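Local structure of EreC (Klebsiella pneumoniae, 6XCQ) at residues D166-I177 / L244-I255. The protein probably hydrolyses the lactone ring of erythromycin and related macrolides, giving resistance to these antibiotics. The protein carries 1 engineered substitution. Sequence-based numbering, arbitrary orientation.
Sequences DLAQLAEIIKVI and LFRKASDRIESI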
loop_
_atom_site.group_PDB
_atom_site.type_symbol
_atom_site.label_atom_id
_atom_site.label_comp_id
_atom_site.label_asym_id
_atom_site.label_seq_id
_atom_site.Cartn_x
_atom_site.Cartn_y
_atom_site.Cartn_z
ATOM N N ASP A 166 -8.621 4.762 15.033
ATOM C CA ASP A 166 -8.655 3.386 15.516
ATOM C C ASP A 166 -9.117 3.338 16.965
ATOM O O ASP A 166 -9.958 2.512 17.328
ATOM C CB ASP A 166 -7.284 2.734 15.373
ATOM C CG ASP A 166 -6.951 2.373 13.926
ATOM O OD1 ASP A 166 -7.803 1.761 13.241
ATOM O OD2 ASP A 166 -5.826 2.691 13.486
ATOM N N LEU A 167 -8.564 4.216 17.803
ATOM C CA LEU A 167 -8.915 4.228 19.217
ATOM C C LEU A 167 -10.367 4.616 19.422
ATOM O O LEU A 167 -11.033 4.104 20.332
ATOM C CB LEU A 167 -8.015 5.195 19.975
ATOM C CG LEU A 167 -6.566 4.785 20.206
ATOM C CD1 LEU A 167 -5.695 6.031 20.201
ATOM C CD2 LEU A 167 -6.422 4.010 21.515
ATOM N N ALA A 168 -10.869 5.539 18.603
ATOM C CA ALA A 168 -12.245 5.991 18.761
ATOM C C ALA A 168 -13.227 4.890 18.396
ATOM O O ALA A 168 -14.249 4.718 19.069
ATOM C CB ALA A 168 -12.495 7.236 17.907
ATOM N N GLN A 169 -12.950 4.151 17.319
ATOM C CA GLN A 169 -13.800 3.017 16.983
ATOM C C GLN A 169 -13.686 1.934 18.044
ATOM O O GLN A 169 -14.699 1.364 18.468
ATOM C CB GLN A 169 -13.439 2.456 15.604
ATOM C CG GLN A 169 -14.387 1.362 15.157
ATOM C CD GLN A 169 -13.849 0.525 14.010
ATOM O OE1 GLN A 169 -13.922 -0.703 14.036
ATOM N NE2 GLN A 169 -13.314 1.186 12.995
ATOM N N LEU A 170 -12.462 1.653 18.495
ATOM C CA LEU A 170 -12.280 0.682 19.576
ATOM C C LEU A 170 -13.105 1.062 20.806
ATOM O O LEU A 170 -13.766 0.207 21.417
ATOM C CB LEU A 170 -10.791 0.581 19.928
ATOM C CG LEU A 170 -10.379 -0.357 21.078
ATOM C CD1 LEU A 170 -10.783 -1.792 20.763
ATOM C CD2 LEU A 170 -8.870 -0.256 21.318
ATOM N N ALA A 171 -13.102 2.346 21.172
ATOM C CA ALA A 171 -13.839 2.759 22.368
ATOM C C ALA A 171 -15.341 2.539 22.205
ATOM O O ALA A 171 -16.026 2.153 23.165
ATOM C CB ALA A 171 -13.535 4.221 22.704
ATOM N N GLU A 172 -15.875 2.773 20.999
ATOM C CA GLU A 172 -17.297 2.523 20.768
ATOM C C GLU A 172 -17.615 1.037 20.841
ATOM O O GLU A 172 -18.629 0.635 21.425
ATOM C CB GLU A 172 -17.728 3.073 19.412
ATOM C CG GLU A 172 -17.530 4.565 19.234
ATOM C CD GLU A 172 -17.647 4.972 17.773
ATOM O OE1 GLU A 172 -17.758 4.063 16.920
ATOM O OE2 GLU A 172 -17.627 6.190 17.478
ATOM N N ILE A 173 -16.777 0.206 20.228
ATOM C CA ILE A 173 -16.997 -1.233 20.290
ATOM C C ILE A 173 -16.882 -1.720 21.729
ATOM O O ILE A 173 -17.773 -2.404 22.247
ATOM C CB ILE A 173 -16.010 -1.962 19.362
ATOM C CG1 ILE A 173 -16.311 -1.631 17.894
ATOM C CG2 ILE A 173 -16.044 -3.457 19.617
ATOM C CD1 ILE A 173 -15.152 -1.970 16.947
ATOM N N ILE A 174 -15.790 -1.355 22.400
ATOM C CA ILE A 174 -15.544 -1.829 23.757
ATOM C C ILE A 174 -16.688 -1.423 24.679
ATOM O O ILE A 174 -17.087 -2.185 25.571
ATOM C CB ILE A 174 -14.185 -1.307 24.258
ATOM C CG1 ILE A 174 -13.035 -2.073 23.598
ATOM C CG2 ILE A 174 -14.073 -1.399 25.749
ATOM C CD1 ILE A 174 -13.111 -3.555 23.789
ATOM N N LYS A 175 -17.265 -0.240 24.452
ATOM C CA LYS A 175 -18.389 0.193 25.279
ATOM C C LYS A 175 -19.519 -0.820 25.244
ATOM O O LYS A 175 -20.211 -1.027 26.252
ATOM C CB LYS A 175 -18.915 1.557 24.822
ATOM C CG LYS A 175 -20.072 2.042 25.704
ATOM C CD LYS A 175 -21.006 2.996 24.989
ATOM C CE LYS A 175 -22.468 2.760 25.399
ATOM N NZ LYS A 175 -22.646 2.372 26.838
ATOM N N VAL A 176 -19.711 -1.473 24.103
ATOM C CA VAL A 176 -20.785 -2.446 23.981
ATOM C C VAL A 176 -20.370 -3.792 24.549
ATOM O O VAL A 176 -21.097 -4.391 25.350
ATOM C CB VAL A 176 -21.230 -2.569 22.515
ATOM C CG1 VAL A 176 -22.309 -3.607 22.399
ATOM C CG2 VAL A 176 -21.734 -1.210 22.011
ATOM N N ILE A 177 -19.197 -4.290 24.164
ATOM C CA ILE A 177 -18.910 -5.705 24.383
ATOM C C ILE A 177 -18.007 -5.970 25.583
ATOM O O ILE A 177 -17.913 -7.127 26.016
ATOM C CB ILE A 177 -18.293 -6.343 23.121
ATOM C CG1 ILE A 177 -16.818 -5.961 23.001
ATOM C CG2 ILE A 177 -19.056 -5.920 21.864
ATOM C CD1 ILE A 177 -16.092 -6.627 21.823
ATOM N N LEU A 244 -18.253 -7.636 16.207
ATOM C CA LEU A 244 -17.575 -6.575 16.949
ATOM C C LEU A 244 -16.281 -7.062 17.597
ATOM O O LEU A 244 -15.340 -6.276 17.746
ATOM C CB LEU A 244 -18.506 -5.968 18.003
ATOM C CG LEU A 244 -19.761 -5.207 17.545
ATOM C CD1 LEU A 244 -20.521 -4.665 18.757
ATOM C CD2 LEU A 244 -19.391 -4.084 16.614
ATOM N N PHE A 245 -16.202 -8.336 17.995
ATOM C CA PHE A 245 -14.941 -8.839 18.531
ATOM C C PHE A 245 -13.832 -8.750 17.482
ATOM O O PHE A 245 -12.720 -8.293 17.771
ATOM C CB PHE A 245 -15.071 -10.285 19.022
ATOM C CG PHE A 245 -13.738 -10.930 19.270
ATOM C CD1 PHE A 245 -13.001 -10.605 20.403
ATOM C CD2 PHE A 245 -13.176 -11.779 18.333
ATOM C CE1 PHE A 245 -11.739 -11.160 20.609
ATOM C CE2 PHE A 245 -11.915 -12.333 18.532
ATOM C CZ PHE A 245 -11.203 -12.028 19.670
ATOM N N ARG A 246 -14.126 -9.202 16.261
ATOM C CA ARG A 246 -13.146 -9.165 15.176
ATOM C C ARG A 246 -12.714 -7.738 14.869
ATOM O O ARG A 246 -11.524 -7.471 14.651
ATOM C CB ARG A 246 -13.738 -9.823 13.928
ATOM C CG ARG A 246 -12.733 -10.157 12.830
ATOM C CD ARG A 246 -12.604 -9.040 11.799
ATOM N NE ARG A 246 -13.881 -8.675 11.195
ATOM C CZ ARG A 246 -14.109 -7.506 10.606
ATOM N NH1 ARG A 246 -13.144 -6.597 10.542
ATOM N NH2 ARG A 246 -15.295 -7.244 10.083
ATOM N N LYS A 247 -13.672 -6.809 14.825
ATOM C CA LYS A 247 -13.321 -5.413 14.568
ATOM C C LYS A 247 -12.473 -4.852 15.698
ATOM O O LYS A 247 -11.477 -4.170 15.438
ATOM C CB LYS A 247 -14.572 -4.558 14.350
ATOM C CG LYS A 247 -15.314 -4.907 13.075
ATOM C CD LYS A 247 -16.508 -3.991 12.842
ATOM C CE LYS A 247 -17.027 -4.131 11.419
ATOM N NZ LYS A 247 -18.249 -3.328 11.183
ATOM N N ALA A 248 -12.822 -5.150 16.965
ATOM C CA ALA A 248 -11.986 -4.669 18.069
ATOM C C ALA A 248 -10.575 -5.231 17.971
ATOM O O ALA A 248 -9.586 -4.502 18.148
ATOM C CB ALA A 248 -12.600 -5.031 19.428
ATOM N N SER A 249 -10.462 -6.526 17.678
ATOM C CA SER A 249 -9.150 -7.147 17.552
ATOM C C SER A 249 -8.343 -6.514 16.424
ATOM O O SER A 249 -7.129 -6.327 16.552
ATOM C CB SER A 249 -9.308 -8.645 17.322
ATOM O OG SER A 249 -10.115 -9.193 18.349
ATOM N N ASP A 250 -8.997 -6.181 15.311
ATOM C CA ASP A 250 -8.282 -5.520 14.228
ATOM C C ASP A 250 -7.826 -4.130 14.641
ATOM O O ASP A 250 -6.699 -3.724 14.324
ATOM C CB ASP A 250 -9.161 -5.448 12.983
ATOM C CG ASP A 250 -9.417 -6.821 12.363
ATOM O OD1 ASP A 250 -8.825 -7.828 12.825
ATOM O OD2 ASP A 250 -10.222 -6.889 11.409
ATOM N N ARG A 251 -8.679 -3.379 15.348
ATOM C CA ARG A 251 -8.299 -2.031 15.757
ATOM C C ARG A 251 -7.063 -2.066 16.646
ATOM O O ARG A 251 -6.091 -1.335 16.411
ATOM C CB ARG A 251 -9.458 -1.337 16.478
ATOM C CG ARG A 251 -10.717 -1.110 15.642
ATOM C CD ARG A 251 -10.486 -0.170 14.449
ATOM N NE ARG A 251 -10.091 -0.919 13.259
ATOM C CZ ARG A 251 -10.908 -1.692 12.546
ATOM N NH1 ARG A 251 -12.183 -1.822 12.881
ATOM N NH2 ARG A 251 -10.445 -2.338 11.490
ATOM N N ILE A 252 -7.080 -2.928 17.668
ATOM C CA ILE A 252 -5.937 -3.051 18.574
ATOM C C ILE A 252 -4.676 -3.405 17.799
ATOM O O ILE A 252 -3.607 -2.838 18.047
ATOM C CB ILE A 252 -6.220 -4.098 19.669
ATOM C CG1 ILE A 252 -7.333 -3.626 20.603
ATOM C CG2 ILE A 252 -4.951 -4.385 20.468
ATOM C CD1 ILE A 252 -8.036 -4.770 21.344
ATOM N N GLU A 253 -4.770 -4.357 16.864
ATOM C CA GLU A 253 -3.594 -4.690 16.048
ATOM C C GLU A 253 -3.080 -3.459 15.306
ATOM O O GLU A 253 -1.874 -3.191 15.276
ATOM C CB GLU A 253 -3.917 -5.795 15.044
ATOM C CG GLU A 253 -4.048 -7.203 15.634
ATOM C CD GLU A 253 -2.784 -7.679 16.330
ATOM O OE1 GLU A 253 -2.849 -7.975 17.546
ATOM O OE2 GLU A 253 -1.726 -7.743 15.672
ATOM N N SER A 254 -3.991 -2.716 14.681
ATOM C CA SER A 254 -3.616 -1.503 13.971
ATOM C C SER A 254 -2.908 -0.516 14.897
ATOM O O SER A 254 -1.866 0.041 14.538
ATOM C CB SER A 254 -4.855 -0.864 13.345
ATOM O OG SER A 254 -4.481 0.329 12.660
ATOM N N ILE A 255 -3.456 -0.290 16.098
ATOM C CA ILE A 255 -2.831 0.651 17.035
ATOM C C ILE A 255 -1.462 0.154 17.484
ATOM O O ILE A 255 -0.491 0.927 17.541
ATOM C CB ILE A 255 -3.747 0.908 18.243
ATOM C CG1 ILE A 255 -5.022 1.630 17.812
ATOM C CG2 ILE A 255 -3.014 1.713 19.293
ATOM C CD1 ILE A 255 -6.280 1.292 18.730
#
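Leu-170 fits as a knob among Ala-248, Arg-251, Ile-252 and Ile-255. Helix 164-177 here packs antiparallel on helix 244-267, about 22 Å from the centre of the chain, a worked example of an apolar seam with a polar cluster at the Asp-166 end. The segment axes approach to 9.1 Å at 149°. With CG anti to the backbone N (chi1 178°), Leu-170 sends CD2 to Ile-252 CG1 (3.8 Å) and CD1 to Ala-248 CB. Ile-173 divides its branches, CG2 resting on Ala-248 CB and CD1 on Lys-247 CB (3.7 Å), while Leu-244 CD1 meets Ile-177 CG2 (3.7 Å). At the other end, Ile-255 CG1 lies against Asp-166 CB.

Polar contacts gather round Asp-166. Ser-254 OG donates to its OD2 (2.8 Å), arriving from above the carboxylate plane; OD1 forms a long salt bridge with Arg-251 NE (3.5 Å), the two planes only 18° apart. Arg-251 also approaches Gln-169 OE1, but that pairing is implausibly short and doubtful.

Ile-102 of helix 101-112 touches Asp-166 and Arg-251, whereas helix 212-231 packs on Ala-248 and Ile-252. The chemistry implies apolar packing along segments 166-177 and 244-255, while Ser-254 and, more loosely, Arg-251 probably favour the charged form of buried Asp-166.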